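Local coordinates for Endonuclease/exonuclease/phosphatase (PDB 4RUW), which is of unknown function but has the two-sheet DNase I-like fold of the endonuclease/exonuclease/phosphatase family and carries a bound zinc ion, at residues A[61-66]-A[78-83]; A[96-101]-A[108-113]; A[125-130]-A[155-160]; A[147-152]-A[178-183]. All coordinates share one frame; numbering follows the deposited sequence.

Contact 1: A[61-66]-A[78-83]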
loop_
_atom_site.group_PDB
_atom_site.type_symbol
_atom_site.label_atom_id
_atom_site.label_comp_id
_atom_site.label_asym_id
_atom_site.label_seq_id
_atom_site.Cartn_x
_atom_site.Cartn_y
_atom_site.Cartn_z
ATOM N N TRP A 61 5.416 6.203 5.846
ATOM C CA TRP A 61 6.184 7.358 5.419
ATOM C C TRP A 61 7.605 6.986 5.053
ATOM O O TRP A 61 8.336 6.419 5.864
ATOM C CB TRP A 61 6.231 8.392 6.547
ATOM C CG TRP A 61 6.584 9.792 6.148
ATOM C CD1 TRP A 61 6.725 10.297 4.878
ATOM C CD2 TRP A 61 6.834 10.888 7.041
ATOM N NE1 TRP A 61 7.046 11.639 4.938
ATOM C CE2 TRP A 61 7.114 12.022 6.255
ATOM C CE3 TRP A 61 6.844 11.020 8.435
ATOM C CZ2 TRP A 61 7.395 13.268 6.814
ATOM C CZ3 TRP A 61 7.125 12.249 8.985
ATOM C CH2 TRP A 61 7.400 13.358 8.177
ATOM N N ASN A 62 8.010 7.348 3.841
ATOM C CA ASN A 62 9.409 7.292 3.454
ATOM C C ASN A 62 10.025 8.605 3.920
ATOM O O ASN A 62 9.686 9.670 3.399
ATOM C CB ASN A 62 9.515 7.128 1.940
ATOM C CG ASN A 62 10.951 7.090 1.448
ATOM O OD1 ASN A 62 11.841 7.712 2.028
ATOM N ND2 ASN A 62 11.182 6.359 0.359
ATOM N N ILE A 63 10.888 8.529 4.929
ATOM C CA ILE A 63 11.376 9.731 5.593
ATOM C C ILE A 63 12.677 10.285 5.023
ATOM O O ILE A 63 13.192 11.278 5.543
ATOM C CB ILE A 63 11.535 9.534 7.124
ATOM C CG1 ILE A 63 12.677 8.556 7.458
ATOM C CG2 ILE A 63 10.212 9.109 7.740
ATOM C CD1 ILE A 63 13.130 8.622 8.914
ATOM N N HIS A 64 13.218 9.650 3.978
ATOM C CA HIS A 64 14.427 10.156 3.319
ATOM C C HIS A 64 15.559 10.407 4.336
ATOM O O HIS A 64 16.222 11.449 4.307
ATOM C CB HIS A 64 14.097 11.439 2.544
ATOM C CG HIS A 64 15.181 11.888 1.610
ATOM N ND1 HIS A 64 15.858 13.076 1.769
ATOM C CD2 HIS A 64 15.694 11.306 0.498
ATOM C CE1 HIS A 64 16.751 13.208 0.800
ATOM N NE2 HIS A 64 16.671 12.145 0.019
ATOM N N THR A 65 15.783 9.440 5.228
ATOM C CA THR A 65 16.783 9.555 6.304
ATOM C C THR A 65 16.685 10.849 7.110
ATOM O O THR A 65 17.685 11.334 7.645
ATOM C CB THR A 65 18.239 9.327 5.811
ATOM O OG1 THR A 65 18.603 10.291 4.814
ATOM C CG2 THR A 65 18.384 7.940 5.233
ATOM N N ALA A 66 15.464 11.364 7.235
ATOM C CA ALA A 66 15.173 12.605 7.963
ATOM C C ALA A 66 15.877 13.838 7.412
ATOM O O ALA A 66 16.014 14.840 8.108
ATOM C CB ALA A 66 15.432 12.454 9.471
ATOM N N PRO A 78 13.899 15.353 14.624
ATOM C CA PRO A 78 12.776 16.002 15.325
ATOM C C PRO A 78 11.647 16.456 14.412
ATOM O O PRO A 78 10.489 16.432 14.796
ATOM C CB PRO A 78 13.434 17.215 15.994
ATOM C CG PRO A 78 14.818 16.754 16.257
ATOM C CD PRO A 78 15.191 15.923 15.052
ATOM N N ARG A 79 11.973 16.868 13.213
ATOM C CA ARG A 79 10.982 17.314 12.274
ATOM C C ARG A 79 10.083 16.127 11.846
ATOM O O ARG A 79 8.911 16.241 11.771
ATOM C CB ARG A 79 11.714 17.941 11.113
ATOM C CG ARG A 79 10.930 18.914 10.370
ATOM C CD ARG A 79 11.796 19.688 9.415
ATOM N NE ARG A 79 10.927 20.312 8.466
ATOM C CZ ARG A 79 11.318 20.922 7.379
ATOM N NH1 ARG A 79 12.586 21.004 7.068
ATOM N NH2 ARG A 79 10.448 21.447 6.592
ATOM N N ILE A 80 10.687 14.973 11.616
ATOM C CA ILE A 80 9.960 13.746 11.323
ATOM C C ILE A 80 9.077 13.357 12.516
ATOM O O ILE A 80 7.887 13.060 12.365
ATOM C CB ILE A 80 10.950 12.599 10.989
ATOM C CG1 ILE A 80 11.781 12.926 9.735
ATOM C CG2 ILE A 80 10.223 11.257 10.860
ATOM C CD1 ILE A 80 10.974 13.228 8.494
ATOM N N ALA A 81 9.661 13.353 13.707
ATOM C CA ALA A 81 8.929 12.961 14.898
ATOM C C ALA A 81 7.736 13.869 15.169
ATOM O O ALA A 81 6.694 13.409 15.611
ATOM C CB ALA A 81 9.855 12.926 16.094
ATOM N N ALA A 82 7.892 15.164 14.913
ATOM C CA ALA A 82 6.806 16.108 15.175
ATOM C C ALA A 82 5.598 15.820 14.282
ATOM O O ALA A 82 4.455 15.956 14.711
ATOM C CB ALA A 82 7.278 17.547 15.005
ATOM N N VAL A 83 5.847 15.407 13.043
ATOM C CA VAL A 83 4.755 15.044 12.145
ATOM C C VAL A 83 4.052 13.778 12.642
ATOM O O VAL A 83 2.820 13.729 12.717
ATOM C CB VAL A 83 5.244 14.851 10.699
ATOM C CG1 VAL A 83 4.162 14.197 9.847
ATOM C CG2 VAL A 83 5.667 16.189 10.100
#

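Contact 2: A[96-101]-A[108-113]. With ZN (zinc ion), chain B.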
loop_
_atom_site.group_PDB
_atom_site.type_symbol
_atom_site.label_atom_id
_atom_site.label_comp_id
_atom_site.label_asym_id
_atom_site.label_seq_id
_atom_site.Cartn_x
_atom_site.Cartn_y
_atom_site.Cartn_z
ATOM N N GLU A 96 13.457 4.165 4.649
ATOM C CA GLU A 96 14.657 4.994 4.562
ATOM C C GLU A 96 15.089 5.529 5.924
ATOM O O GLU A 96 15.327 6.724 6.100
ATOM C CB GLU A 96 14.477 6.125 3.550
ATOM C CG GLU A 96 14.386 5.641 2.116
ATOM C CD GLU A 96 15.650 4.932 1.670
ATOM O OE1 GLU A 96 16.714 5.585 1.631
ATOM O OE2 GLU A 96 15.583 3.720 1.370
ATOM N N VAL A 97 15.206 4.615 6.880
ATOM C CA VAL A 97 15.721 4.922 8.195
ATOM C C VAL A 97 17.096 4.266 8.293
ATOM O O VAL A 97 17.216 3.053 8.113
ATOM C CB VAL A 97 14.793 4.362 9.309
ATOM C CG1 VAL A 97 15.300 4.798 10.676
ATOM C CG2 VAL A 97 13.347 4.790 9.098
ATOM N N HIS A 98 18.132 5.066 8.542
ATOM C CA HIS A 98 19.489 4.525 8.603
ATOM C C HIS A 98 19.932 4.224 10.022
ATOM O O HIS A 98 19.500 4.865 10.986
ATOM C CB HIS A 98 20.516 5.451 7.938
ATOM C CG HIS A 98 20.539 5.335 6.443
ATOM N ND1 HIS A 98 21.606 5.790 5.690
ATOM C CD2 HIS A 98 19.634 4.818 5.584
ATOM C CE1 HIS A 98 21.338 5.541 4.407
ATOM N NE2 HIS A 98 20.162 4.963 4.321
ATOM N N ARG A 99 20.800 3.230 10.140
ATOM C CA ARG A 99 21.487 2.977 11.383
ATOM C C ARG A 99 22.958 2.845 11.011
ATOM O O ARG A 99 23.404 1.791 10.545
ATOM C CB ARG A 99 20.940 1.720 12.058
ATOM C CG ARG A 99 21.585 1.425 13.399
ATOM C CD ARG A 99 20.636 0.703 14.332
ATOM N NE ARG A 99 20.457 -0.702 13.984
ATOM C CZ ARG A 99 19.594 -1.510 14.593
ATOM N NH1 ARG A 99 18.822 -1.048 15.567
ATOM N NH2 ARG A 99 19.492 -2.778 14.227
ATOM N N ASP A 100 23.692 3.944 11.174
ATOM C CA ASP A 100 25.052 4.073 10.646
ATOM C C ASP A 100 26.082 4.240 11.749
ATOM O O ASP A 100 25.847 4.968 12.712
ATOM C CB ASP A 100 25.195 5.325 9.774
ATOM C CG ASP A 100 24.302 5.335 8.557
ATOM O OD1 ASP A 100 23.862 4.261 8.065
ATOM O OD2 ASP A 100 24.049 6.461 8.069
ATOM N N ALA A 101 27.239 3.609 11.573
ATOM C CA ALA A 101 28.422 3.897 12.375
ATOM C C ALA A 101 28.942 5.295 11.994
ATOM O O ALA A 101 28.550 5.839 10.968
ATOM C CB ALA A 101 29.486 2.830 12.109
ATOM N N GLY A 108 23.999 8.423 11.809
ATOM C CA GLY A 108 23.923 7.933 13.173
ATOM C C GLY A 108 22.858 6.867 13.354
ATOM O O GLY A 108 22.427 6.233 12.392
ATOM N N ASP A 109 22.430 6.670 14.594
ATOM C CA ASP A 109 21.453 5.642 14.941
ATOM C C ASP A 109 20.047 6.246 14.886
ATOM O O ASP A 109 19.482 6.654 15.906
ATOM C CB ASP A 109 21.755 5.099 16.343
ATOM C CG ASP A 109 20.977 3.834 16.680
ATOM O OD1 ASP A 109 19.918 3.578 16.068
ATOM O OD2 ASP A 109 21.424 3.106 17.593
ATOM N N GLN A 110 19.469 6.303 13.692
ATOM C CA GLN A 110 18.168 6.958 13.557
ATOM C C GLN A 110 17.022 6.258 14.297
ATOM O O GLN A 110 16.174 6.939 14.865
ATOM C CB GLN A 110 17.819 7.226 12.090
ATOM C CG GLN A 110 18.909 7.992 11.364
ATOM C CD GLN A 110 18.417 8.592 10.073
ATOM O OE1 GLN A 110 18.039 7.878 9.143
ATOM N NE2 GLN A 110 18.416 9.917 10.006
ATOM N N PRO A 111 16.987 4.909 14.303
ATOM C CA PRO A 111 15.901 4.290 15.074
ATOM C C PRO A 111 15.956 4.672 16.557
ATOM O O PRO A 111 14.914 4.937 17.156
ATOM C CB PRO A 111 16.150 2.787 14.885
ATOM C CG PRO A 111 16.861 2.697 13.583
ATOM C CD PRO A 111 17.745 3.901 13.537
ATOM N N ALA A 112 17.151 4.728 17.138
ATOM C CA ALA A 112 17.271 5.091 18.542
ATOM C C ALA A 112 16.858 6.542 18.763
ATOM O O ALA A 112 16.213 6.870 19.761
ATOM C CB ALA A 112 18.682 4.856 19.032
ATOM N N ARG A 113 17.220 7.418 17.833
ATOM C CA ARG A 113 16.873 8.825 17.970
ATOM C C ARG A 113 15.360 9.044 17.838
ATOM O O ARG A 113 14.755 9.794 18.608
ATOM C CB ARG A 113 17.657 9.659 16.955
ATOM C CG ARG A 113 17.349 11.145 16.988
ATOM C CD ARG A 113 17.532 11.754 18.367
ATOM N NE ARG A 113 17.422 13.208 18.281
ATOM C CZ ARG A 113 17.037 14.002 19.273
ATOM N NH1 ARG A 113 16.722 13.496 20.458
ATOM N NH2 ARG A 113 16.959 15.308 19.067
HETATM ZN ZN ZN B . 23.192 6.765 6.387
HETATM O O HOH W 1 18.812 1.375 16.947
#

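Contact 3: A[125-130]-A[155-160]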
loop_
_atom_site.group_PDB
_atom_site.type_symbol
_atom_site.label_atom_id
_atom_site.label_comp_id
_atom_site.label_asym_id
_atom_site.label_seq_id
_atom_site.Cartn_x
_atom_site.Cartn_y
_atom_site.Cartn_z
ATOM N N HIS A 125 7.299 0.800 21.319
ATOM C CA HIS A 125 7.522 -0.497 20.682
ATOM C C HIS A 125 8.014 -0.241 19.272
ATOM O O HIS A 125 7.271 0.263 18.435
ATOM C CB HIS A 125 6.228 -1.304 20.680
ATOM C CG HIS A 125 5.595 -1.389 22.029
ATOM N ND1 HIS A 125 6.101 -2.174 23.037
ATOM C CD2 HIS A 125 4.515 -0.755 22.552
ATOM C CE1 HIS A 125 5.359 -2.034 24.122
ATOM N NE2 HIS A 125 4.385 -1.182 23.846
ATOM N N THR A 126 9.282 -0.552 19.022
ATOM C CA THR A 126 9.904 -0.248 17.743
ATOM C C THR A 126 10.685 -1.450 17.235
ATOM O O THR A 126 11.281 -2.190 18.022
ATOM C CB THR A 126 10.883 0.932 17.863
ATOM O OG1 THR A 126 11.976 0.561 18.713
ATOM C CG2 THR A 126 10.185 2.164 18.417
ATOM N N TRP A 127 10.689 -1.632 15.918
ATOM C CA TRP A 127 11.492 -2.682 15.315
ATOM C C TRP A 127 12.142 -2.174 14.038
ATOM O O TRP A 127 11.483 -1.566 13.200
ATOM C CB TRP A 127 10.650 -3.921 14.999
ATOM C CG TRP A 127 11.509 -5.131 14.881
ATOM C CD1 TRP A 127 12.260 -5.503 13.804
ATOM C CD2 TRP A 127 11.760 -6.103 15.902
ATOM N NE1 TRP A 127 12.949 -6.655 14.087
ATOM C CE2 TRP A 127 12.658 -7.047 15.369
ATOM C CE3 TRP A 127 11.302 -6.270 17.212
ATOM C CZ2 TRP A 127 13.108 -8.147 16.099
ATOM C CZ3 TRP A 127 11.752 -7.359 17.938
ATOM C CH2 TRP A 127 12.644 -8.284 17.381
ATOM N N PHE A 128 13.436 -2.443 13.893
ATOM C CA PHE A 128 14.201 -2.075 12.707
ATOM C C PHE A 128 14.464 -3.339 11.890
ATOM O O PHE A 128 15.039 -4.313 12.400
ATOM C CB PHE A 128 15.524 -1.448 13.154
ATOM C CG PHE A 128 16.497 -1.133 12.040
ATOM C CD1 PHE A 128 16.448 0.084 11.381
ATOM C CD2 PHE A 128 17.503 -2.028 11.694
ATOM C CE1 PHE A 128 17.372 0.401 10.394
ATOM C CE2 PHE A 128 18.427 -1.717 10.699
ATOM C CZ PHE A 128 18.360 -0.504 10.052
ATOM N N GLY A 129 14.039 -3.332 10.630
ATOM C CA GLY A 129 14.242 -4.464 9.744
ATOM C C GLY A 129 15.258 -4.108 8.680
ATOM O O GLY A 129 14.955 -3.361 7.752
ATOM N N LEU A 130 16.467 -4.634 8.824
ATOM C CA LEU A 130 17.564 -4.332 7.923
ATOM C C LEU A 130 17.232 -4.637 6.464
ATOM O O LEU A 130 16.707 -5.709 6.158
ATOM C CB LEU A 130 18.768 -5.167 8.347
ATOM C CG LEU A 130 20.030 -5.056 7.504
ATOM C CD1 LEU A 130 20.628 -3.678 7.631
ATOM C CD2 LEU A 130 21.025 -6.131 7.928
ATOM N N HIS A 155 1.362 0.213 20.683
ATOM C CA HIS A 155 0.818 -1.029 21.221
ATOM C C HIS A 155 1.860 -2.132 21.148
ATOM O O HIS A 155 2.672 -2.160 20.232
ATOM C CB HIS A 155 -0.439 -1.406 20.445
ATOM C CG HIS A 155 -1.398 -0.274 20.305
ATOM N ND1 HIS A 155 -2.029 0.295 21.390
ATOM C CD2 HIS A 155 -1.787 0.444 19.225
ATOM C CE1 HIS A 155 -2.796 1.286 20.977
ATOM N NE2 HIS A 155 -2.667 1.401 19.667
ATOM N N PRO A 156 1.859 -3.040 22.129
ATOM C CA PRO A 156 2.932 -4.035 22.202
ATOM C C PRO A 156 2.950 -5.016 21.038
ATOM O O PRO A 156 1.924 -5.316 20.423
ATOM C CB PRO A 156 2.644 -4.775 23.517
ATOM C CG PRO A 156 1.221 -4.533 23.788
ATOM C CD PRO A 156 0.900 -3.176 23.234
ATOM N N PHE A 157 4.145 -5.508 20.741
ATOM C CA PHE A 157 4.321 -6.563 19.760
ATOM C C PHE A 157 3.973 -7.915 20.376
ATOM O O PHE A 157 4.099 -8.110 21.587
ATOM C CB PHE A 157 5.770 -6.603 19.276
ATOM C CG PHE A 157 6.217 -5.354 18.568
ATOM C CD1 PHE A 157 5.362 -4.657 17.731
ATOM C CD2 PHE A 157 7.511 -4.889 18.726
ATOM C CE1 PHE A 157 5.793 -3.513 17.075
ATOM C CE2 PHE A 157 7.946 -3.749 18.077
ATOM C CZ PHE A 157 7.085 -3.060 17.250
ATOM N N VAL A 158 3.532 -8.841 19.532
ATOM C CA VAL A 158 3.367 -10.234 19.914
ATOM C C VAL A 158 4.491 -10.990 19.219
ATOM O O VAL A 158 4.495 -11.120 17.991
ATOM C CB VAL A 158 2.003 -10.783 19.458
ATOM C CG1 VAL A 158 1.828 -12.237 19.909
ATOM C CG2 VAL A 158 0.878 -9.897 19.982
ATOM N N GLY A 159 5.459 -11.466 19.992
ATOM C CA GLY A 159 6.671 -12.008 19.409
ATOM C C GLY A 159 7.524 -10.871 18.877
ATOM O O GLY A 159 7.376 -9.725 19.300
ATOM N N GLY A 160 8.417 -11.182 17.947
ATOM C CA GLY A 160 9.332 -10.186 17.418
ATOM C C GLY A 160 9.178 -9.965 15.927
ATOM O O GLY A 160 8.329 -10.579 15.271
#

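Contact 4: A[147-152]-A[178-183]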
loop_
_atom_site.group_PDB
_atom_site.type_symbol
_atom_site.label_atom_id
_atom_site.label_comp_id
_atom_site.label_asym_id
_atom_site.label_seq_id
_atom_site.Cartn_x
_atom_site.Cartn_y
_atom_site.Cartn_z
ATOM N N ASN A 147 20.557 0.577 6.038
ATOM C CA ASN A 147 19.203 1.070 5.878
ATOM C C ASN A 147 18.223 0.030 6.382
ATOM O O ASN A 147 18.471 -1.177 6.271
ATOM C CB ASN A 147 18.900 1.374 4.413
ATOM C CG ASN A 147 17.512 1.944 4.230
ATOM O OD1 ASN A 147 17.267 3.088 4.570
ATOM N ND2 ASN A 147 16.581 1.125 3.756
ATOM N N GLY A 148 17.107 0.492 6.931
ATOM C CA GLY A 148 16.036 -0.398 7.325
ATOM C C GLY A 148 14.653 0.180 7.091
ATOM O O GLY A 148 14.485 1.394 6.882
ATOM N N ASN A 149 13.664 -0.710 7.113
ATOM C CA ASN A 149 12.277 -0.337 7.328
ATOM C C ASN A 149 11.992 -0.447 8.816
ATOM O O ASN A 149 12.548 -1.316 9.479
ATOM C CB ASN A 149 11.368 -1.258 6.528
ATOM C CG ASN A 149 11.643 -1.176 5.054
ATOM O OD1 ASN A 149 11.675 -0.081 4.485
ATOM N ND2 ASN A 149 11.872 -2.322 4.422
ATOM N N VAL A 150 11.165 0.450 9.343
ATOM C CA VAL A 150 10.885 0.477 10.772
ATOM C C VAL A 150 9.389 0.414 11.023
ATOM O O VAL A 150 8.611 1.008 10.276
ATOM C CB VAL A 150 11.488 1.756 11.416
ATOM C CG1 VAL A 150 10.932 2.008 12.819
ATOM C CG2 VAL A 150 13.014 1.679 11.428
ATOM N N VAL A 151 8.995 -0.338 12.045
ATOM C CA VAL A 151 7.645 -0.254 12.584
ATOM C C VAL A 151 7.739 0.350 13.976
ATOM O O VAL A 151 8.517 -0.126 14.801
ATOM C CB VAL A 151 6.956 -1.632 12.655
ATOM C CG1 VAL A 151 5.604 -1.521 13.384
ATOM C CG2 VAL A 151 6.766 -2.201 11.256
HETATM N N MSE A 152 6.968 1.406 14.218
HETATM C CA MSE A 152 6.832 1.980 15.553
HETATM C C MSE A 152 5.370 1.910 15.949
HETATM O O MSE A 152 4.482 2.144 15.135
HETATM C CB MSE A 152 7.304 3.437 15.613
HETATM C CG MSE A 152 8.749 3.655 15.163
HETATM SE SE MSE A 152 9.383 5.500 15.323
HETATM C CE MSE A 152 9.546 5.585 17.266
ATOM N N ARG A 178 19.414 -5.437 -1.088
ATOM C CA ARG A 178 19.056 -4.026 -0.999
ATOM C C ARG A 178 17.674 -3.776 -0.403
ATOM O O ARG A 178 17.431 -2.691 0.137
ATOM C CB ARG A 178 19.111 -3.367 -2.376
ATOM C CG ARG A 178 20.467 -3.447 -3.041
ATOM C CD ARG A 178 20.426 -2.912 -4.462
ATOM N NE ARG A 178 21.705 -3.133 -5.133
ATOM C CZ ARG A 178 22.733 -2.290 -5.099
ATOM N NH1 ARG A 178 22.639 -1.146 -4.434
ATOM N NH2 ARG A 178 23.859 -2.596 -5.731
ATOM N N ARG A 179 16.766 -4.746 -0.519
ATOM C CA ARG A 179 15.371 -4.550 -0.116
ATOM C C ARG A 179 14.946 -5.708 0.770
ATOM O O ARG A 179 15.434 -6.838 0.607
ATOM C CB ARG A 179 14.456 -4.509 -1.346
ATOM C CG ARG A 179 14.855 -3.478 -2.395
ATOM C CD ARG A 179 14.830 -2.060 -1.869
ATOM N NE ARG A 179 15.271 -1.133 -2.903
ATOM C CZ ARG A 179 15.257 0.188 -2.782
ATOM N NH1 ARG A 179 14.815 0.737 -1.660
ATOM N NH2 ARG A 179 15.671 0.952 -3.786
ATOM N N SER A 180 14.031 -5.460 1.700
ATOM C CA SER A 180 13.484 -6.548 2.505
ATOM C C SER A 180 12.088 -6.227 3.006
ATOM O O SER A 180 11.626 -5.082 2.916
ATOM C CB SER A 180 14.401 -6.877 3.686
ATOM O OG SER A 180 14.398 -5.825 4.638
ATOM N N LEU A 181 11.428 -7.254 3.526
ATOM C CA LEU A 181 10.115 -7.152 4.136
ATOM C C LEU A 181 10.260 -7.373 5.635
ATOM O O LEU A 181 10.932 -8.318 6.057
ATOM C CB LEU A 181 9.211 -8.231 3.551
ATOM C CG LEU A 181 7.904 -8.514 4.283
ATOM C CD1 LEU A 181 6.944 -7.355 4.145
ATOM C CD2 LEU A 181 7.282 -9.803 3.781
ATOM N N LEU A 182 9.652 -6.491 6.430
ATOM C CA LEU A 182 9.607 -6.636 7.880
ATOM C C LEU A 182 8.176 -6.956 8.294
ATOM O O LEU A 182 7.249 -6.244 7.925
ATOM C CB LEU A 182 10.057 -5.343 8.559
ATOM C CG LEU A 182 9.823 -5.254 10.068
ATOM C CD1 LEU A 182 10.563 -6.371 10.801
ATOM C CD2 LEU A 182 10.225 -3.885 10.590
ATOM N N THR A 183 7.996 -8.028 9.061
ATOM C CA THR A 183 6.674 -8.395 9.547
ATOM C C THR A 183 6.684 -8.481 11.065
ATOM O O THR A 183 7.561 -9.114 11.650
ATOM C CB THR A 183 6.222 -9.749 8.950
ATOM O OG1 THR A 183 6.169 -9.635 7.523
ATOM C CG2 THR A 183 4.860 -10.161 9.492
HETATM O O HOH W 2 13.138 -2.630 1.549
HETATM O O HOH W 3 12.634 -4.464 6.347
#

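Contact 1: A[61-66]-A[78-83]
The indole of Trp61 points its edge at a helix carbonyl. Ile80 O lies in the plane of the ring, 3.6 Å from Trp61 CZ3. The contact is the first strand-to-helix packing of a beta-alpha-beta unit made of strand 55-62, helix 77-87 and strand 91-98. Trp61 CG is anti to the backbone N (chi1 -161°), on a CB that points toward the helix. The six-membered ring end sits against two residues one helical turn apart. Ile80 CD1 touches Trp61 CH2 at 3.6 Å. Val83 meets the same end with CB and both methyls, and its side chain crosses the indole at about a right angle. The other end of the indole is polar and looks to another partner: Trp61 NE1 bonds to His321 O. Past the strand, the chain bends in an Asx turn, with His64 N donating to Asn62 OD1 at 3.1 Å. Ile63 and Ala66, in the loop that follows, also face the helix. Ile63 CG2 lies over one face of the Trp61 ring, offset toward the rim, and packs on Ile80 CG2 at 3.8 Å. Ile80 is thus met by three residues of 61-66. On the loop side, its CG1 rests on Ala66 CB at 3.7 Å.

Contact 2: A[96-101]-A[108-113]
His98 and Gln110 are joined by two hydrogen bonds, and this is the tight side of the contact. His98 N donates to Gln110 OE1 at 2.9 Å; the bond is nearly straight (168°) and uses a lone pair in the carbonyl plane. Gln110 N returns a bond to His98 O at 3.1 Å. The Gln110 chain is extended beyond CG, and its OE1 ends at His98 N. Its NE2 turns to Thr65 O and Glu77 OE2. Pro111 CD presses on His98 O at 3.2 Å, and Val97 CG1 packs on Gln110 CB and the Pro111 ring. Further along, Asp100 N donates to Gly108 O at 2.9 Å, from above the carbonyl plane. The paired backbone thus ties the end of strand 91-98 to the start of helix 110-118. Two side chains of 96-101 bind the zinc ion: His98 ND1 and Asp100 OD2. His107 and His137 complete the site. Asp100 OD1 accepts from Ser146 N. The exposed side is looser. Arg99 and Asp109 lie side by side, but their charged atoms do not touch. Water 1 links them, accepting from Arg99 NH1 at 2.8 Å and donating to Asp109 OD1 at 2.6 Å. The guanidinium also makes a cation-pi contact with Phe128. Asp109 is also the helix N-cap: its OD1 accepts from Ala112 N at 3.2 Å, met from above the carboxylate plane.

Contact 3: A[125-130]-A[155-160]
His155 O meets the imidazole of His125, with CD2 3.3 Å away, and it also has a hydrogen bond with Ser153 OG. The chain after His155 passes across one face of that ring. Pro156 CA sits over the ring centre in a CH-pi contact, 3.5 Å from the centroid of the His125 ring and only 5° off its normal. The two side chains lie side by side and point the same way, and Pro156 CB comes to 3.9 Å from His125 CE1. Phe157 reverses the roles. Its ring takes His125 CB over one face, offset toward the rim, while its edge faces the backbone of Thr126. Phe157 CZ reaches His125 O at 3.5 Å. The contact joins the two packed sheets of the DNase I-like alpha/beta sandwich at their borders: strand 125-133 is outermost in one sheet and strand 157-166 in the other. Behind Phe157 the chain turns a corner at Val158 and Gly159. This brings Gly160 over one face of the Trp127 indole, with its CA 3.8 Å from Trp127 CZ3. Glycine has no side chain to hold the ring off. Phe157 CE2 lies at the edge of the Trp127 ring, 4.1 Å from Trp127 CB.

Contact 4: A[147-152]-A[178-183]
The two sheets of the alpha/beta sandwich pack face to face here, strand 146-153 of one on strand 179-188 of the other. The two short segments run nearly parallel, 19° apart, and their axes approach to 7.7 Å. The interface has a polar half and an apolar half. The polar half is centred on the amide of Asn149. Its CG is anti to the carbonyl carbon (chi1 -60°), and the amide lies over Ser180. Two waters join the pair. Water 2 accepts from Asn149 ND2 and from Ser180 N, the latter at 3.0 Å. Water 3 accepts from Asn149 ND2 at 3.0 Å and donates to Ser180 OG at 2.8 Å. Asn149 ND2 is also 3.2 Å from Ser180 O, but the angle is too poor for a hydrogen bond. Ser180 OG bonds to Leu130 O, and Ser180 O has Thr199 OG1 as a partner. Asn149 OD1 is bonded to Asn95 ND2. The apolar half lies further along the strands. One methyl of Leu182 carries it: CD2 is 3.9 Å from Val151 CG2. The same methyl also lies 3.6 Å from the backbone Asn149 O. Leu182 and Val151 cross obliquely, and Trp127 and Ala198 lie next to them. The polar groups are buried, yet both ends of the Asn149 amide have partners. Water therefore probably serves as part of the structure here, joining Asn149 to Ser180, while Ser180 OG also bonds directly to Leu130 O of the facing sheet.

How the contacts relate
All four contacts lie within the endonuclease/exonuclease/phosphatase family region. Contacts 1 and 2 come first along the chain, in series. Their centres are about 12 Å apart, and they join helices 77-87 and 110-118 to neighbouring strands 55-62 and 91-98 of one sheet. Contacts 3 and 4 follow with alternating segments and centres about 11 Å apart. Both link that sheet to the second one, through its strands 157-166 and 179-188. Contact 2 touches all the others: Thr65 bonds to Glu96 and Gln110, Phe128 packs on Arg99 and Pro111, and Val97 pairs with Gly148. Contact 2, with two of the four zinc ligands, lies at the end of strand 91-98, beside both kinds of packing.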